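Local structure of caspase-1 subunit p19/18 (Spodoptera frugiperda, 1M72) at residues 142-147 with 261-266. The protein is a caspase, a cysteine endopeptidase of the peptidase C14A family that probably takes part in the activation cascade carrying out apoptosis. Residues are numbered along the deposited sequence; the frame is centred on the assembly and turned at random.
Sequences PKLFFI and RLLVFG
The closest CA atoms across the two segments are those of Pro142 and Leu263, 7.8 Å apart, and no hydrogen bond bridges 142-147 and 261-266, so the contact rests wholly on apolar side chains. The CD2 methyl of Leu263 sits at the junction, touching both Pro142 and Leu144. It lies 3.8 Å from Pro142 CB, with CG of the same proline ring only slightly farther off, the two side chains running at a slant to one another. The same methyl meets the end of Leu144, CD2 to CD2 at 3.9 Å, the two leucines reaching tip to tip. Leu263 extends this far because its CG stands anti to the backbone N (chi1 170°), with CB already directed at the strand. The other branch of Leu144 turns to the aromatic ring: CD1 lies 3.9 Å from Phe265 CZ, close to the ring plane, so Leu144 meets the edge of the ring rather than its face.

In the fold, 143-148 is an inner strand of the six-stranded caspase sheet, parallel to both its neighbours, 98-106 and 182-186. Pro142 and Leu144 look off one face of that sheet at the N-terminal end of strand 143-148, and the loop following the edge strand 254-257 packs over them there. Met27, from the N-terminal part of the chain, touches both Leu263 and Phe265, and the carbonyl O of Phe265 accepts a hydrogen bond from Arg32 NH2. All four touching residues are buried, and the contact lies away from His108 and Cys150, the probable catalytic residues. The neighbouring Leu262 packs on Phe227 of the second subunit.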
loop_
_atom_site.group_PDB
_atom_site.type_symbol
_atom_site.label_atom_id
_atom_site.label_comp_id
_atom_site.label_asym_id
_atom_site.label_seq_id
_atom_site.Cartn_x
_atom_site.Cartn_y
_atom_site.Cartn_z
ATOM N N PRO C 142 1.946 10.354 -11.896
ATOM C CA PRO C 142 1.895 10.011 -10.476
ATOM C C PRO C 142 1.320 11.109 -9.563
ATOM O O PRO C 142 1.689 12.277 -9.650
ATOM C CB PRO C 142 3.353 9.663 -10.148
ATOM C CG PRO C 142 4.121 10.526 -11.044
ATOM C CD PRO C 142 3.338 10.476 -12.364
ATOM N N LYS C 143 0.408 10.696 -8.685
ATOM C CA LYS C 143 -0.232 11.587 -7.715
ATOM C C LYS C 143 0.149 11.034 -6.331
ATOM O O LYS C 143 -0.297 9.961 -5.919
ATOM C CB LYS C 143 -1.758 11.593 -7.972
ATOM C CG LYS C 143 -2.065 12.102 -9.394
ATOM C CD LYS C 143 -3.456 11.759 -9.875
ATOM C CE LYS C 143 -3.500 10.377 -10.529
ATOM N NZ LYS C 143 -3.067 10.432 -11.974
ATOM N N LEU C 144 1.001 11.785 -5.642
ATOM C CA LEU C 144 1.548 11.414 -4.339
ATOM C C LEU C 144 0.917 12.061 -3.093
ATOM O O LEU C 144 0.684 13.278 -3.025
ATOM C CB LEU C 144 3.065 11.675 -4.347
ATOM C CG LEU C 144 3.747 11.408 -5.703
ATOM C CD1 LEU C 144 5.208 11.843 -5.671
ATOM C CD2 LEU C 144 3.670 9.931 -6.060
ATOM N N PHE C 145 0.687 11.224 -2.085
ATOM C CA PHE C 145 0.083 11.699 -0.858
ATOM C C PHE C 145 0.858 11.214 0.350
ATOM O O PHE C 145 1.095 10.017 0.500
ATOM C CB PHE C 145 -1.383 11.247 -0.787
ATOM C CG PHE C 145 -2.215 11.813 -1.900
ATOM C CD1 PHE C 145 -2.178 11.240 -3.176
ATOM C CD2 PHE C 145 -2.930 12.997 -1.720
ATOM C CE1 PHE C 145 -2.815 11.831 -4.263
ATOM C CE2 PHE C 145 -3.577 13.606 -2.792
ATOM C CZ PHE C 145 -3.520 13.030 -4.070
ATOM N N PHE C 146 1.252 12.153 1.213
ATOM C CA PHE C 146 1.980 11.787 2.406
ATOM C C PHE C 146 1.227 12.264 3.619
ATOM O O PHE C 146 0.890 13.445 3.734
ATOM C CB PHE C 146 3.384 12.368 2.371
ATOM C CG PHE C 146 4.217 11.793 1.292
ATOM C CD1 PHE C 146 4.173 12.333 -0.005
ATOM C CD2 PHE C 146 5.016 10.689 1.541
ATOM C CE1 PHE C 146 4.923 11.771 -1.034
ATOM C CE2 PHE C 146 5.784 10.102 0.514
ATOM C CZ PHE C 146 5.735 10.651 -0.787
ATOM N N ILE C 147 0.968 11.338 4.532
ATOM C CA ILE C 147 0.206 11.701 5.704
ATOM C C ILE C 147 0.870 11.409 7.021
ATOM O O ILE C 147 1.146 10.238 7.364
ATOM C CB ILE C 147 -1.170 11.001 5.668
ATOM C CG1 ILE C 147 -1.911 11.424 4.392
ATOM C CG2 ILE C 147 -1.991 11.361 6.917
ATOM C CD1 ILE C 147 -2.890 10.468 4.004
ATOM N N ARG C 261 3.700 2.356 -13.039
ATOM C CA ARG C 261 5.030 2.471 -13.595
ATOM C C ARG C 261 5.966 2.848 -12.437
ATOM O O ARG C 261 5.511 3.169 -11.337
ATOM C CB ARG C 261 5.082 3.548 -14.693
ATOM C CG ARG C 261 3.994 3.418 -15.770
ATOM C CD ARG C 261 4.209 4.466 -16.841
ATOM N NE ARG C 261 3.063 4.541 -17.746
ATOM C CZ ARG C 261 2.714 3.578 -18.604
ATOM N NH1 ARG C 261 3.431 2.443 -18.712
ATOM N NH2 ARG C 261 1.608 3.727 -19.318
ATOM N N LEU C 262 7.274 2.784 -12.689
ATOM C CA LEU C 262 8.246 3.103 -11.669
ATOM C C LEU C 262 8.414 4.601 -11.663
ATOM O O LEU C 262 8.310 5.252 -12.694
ATOM C CB LEU C 262 9.583 2.413 -11.949
ATOM C CG LEU C 262 9.706 0.894 -11.814
ATOM C CD1 LEU C 262 11.024 0.485 -12.419
ATOM C CD2 LEU C 262 9.681 0.442 -10.360
ATOM N N LEU C 263 8.659 5.143 -10.491
ATOM C CA LEU C 263 8.847 6.581 -10.377
ATOM C C LEU C 263 10.255 6.983 -9.900
ATOM O O LEU C 263 10.639 6.762 -8.751
ATOM C CB LEU C 263 7.768 7.193 -9.448
ATOM C CG LEU C 263 7.962 8.665 -9.034
ATOM C CD1 LEU C 263 8.318 9.552 -10.219
ATOM C CD2 LEU C 263 6.718 9.140 -8.375
ATOM N N VAL C 264 11.035 7.537 -10.813
ATOM C CA VAL C 264 12.371 8.039 -10.515
ATOM C C VAL C 264 12.320 9.516 -10.891
ATOM O O VAL C 264 12.034 9.863 -12.036
ATOM C CB VAL C 264 13.413 7.297 -11.338
ATOM C CG1 VAL C 264 14.700 8.108 -11.403
ATOM C CG2 VAL C 264 13.661 5.921 -10.705
ATOM N N PHE C 265 12.543 10.400 -9.926
ATOM C CA PHE C 265 12.460 11.829 -10.205
ATOM C C PHE C 265 13.415 12.401 -11.266
ATOM O O PHE C 265 12.988 13.205 -12.115
ATOM C CB PHE C 265 12.577 12.645 -8.904
ATOM C CG PHE C 265 11.302 12.648 -8.082
ATOM C CD1 PHE C 265 10.104 13.119 -8.635
ATOM C CD2 PHE C 265 11.294 12.162 -6.767
ATOM C CE1 PHE C 265 8.912 13.103 -7.885
ATOM C CE2 PHE C 265 10.115 12.137 -6.002
ATOM C CZ PHE C 265 8.918 12.606 -6.554
ATOM N N GLY C 266 14.683 11.977 -11.217
ATOM C CA GLY C 266 15.665 12.471 -12.158
ATOM C C GLY C 266 15.997 13.873 -11.729
ATOM O O GLY C 266 15.699 14.229 -10.608
#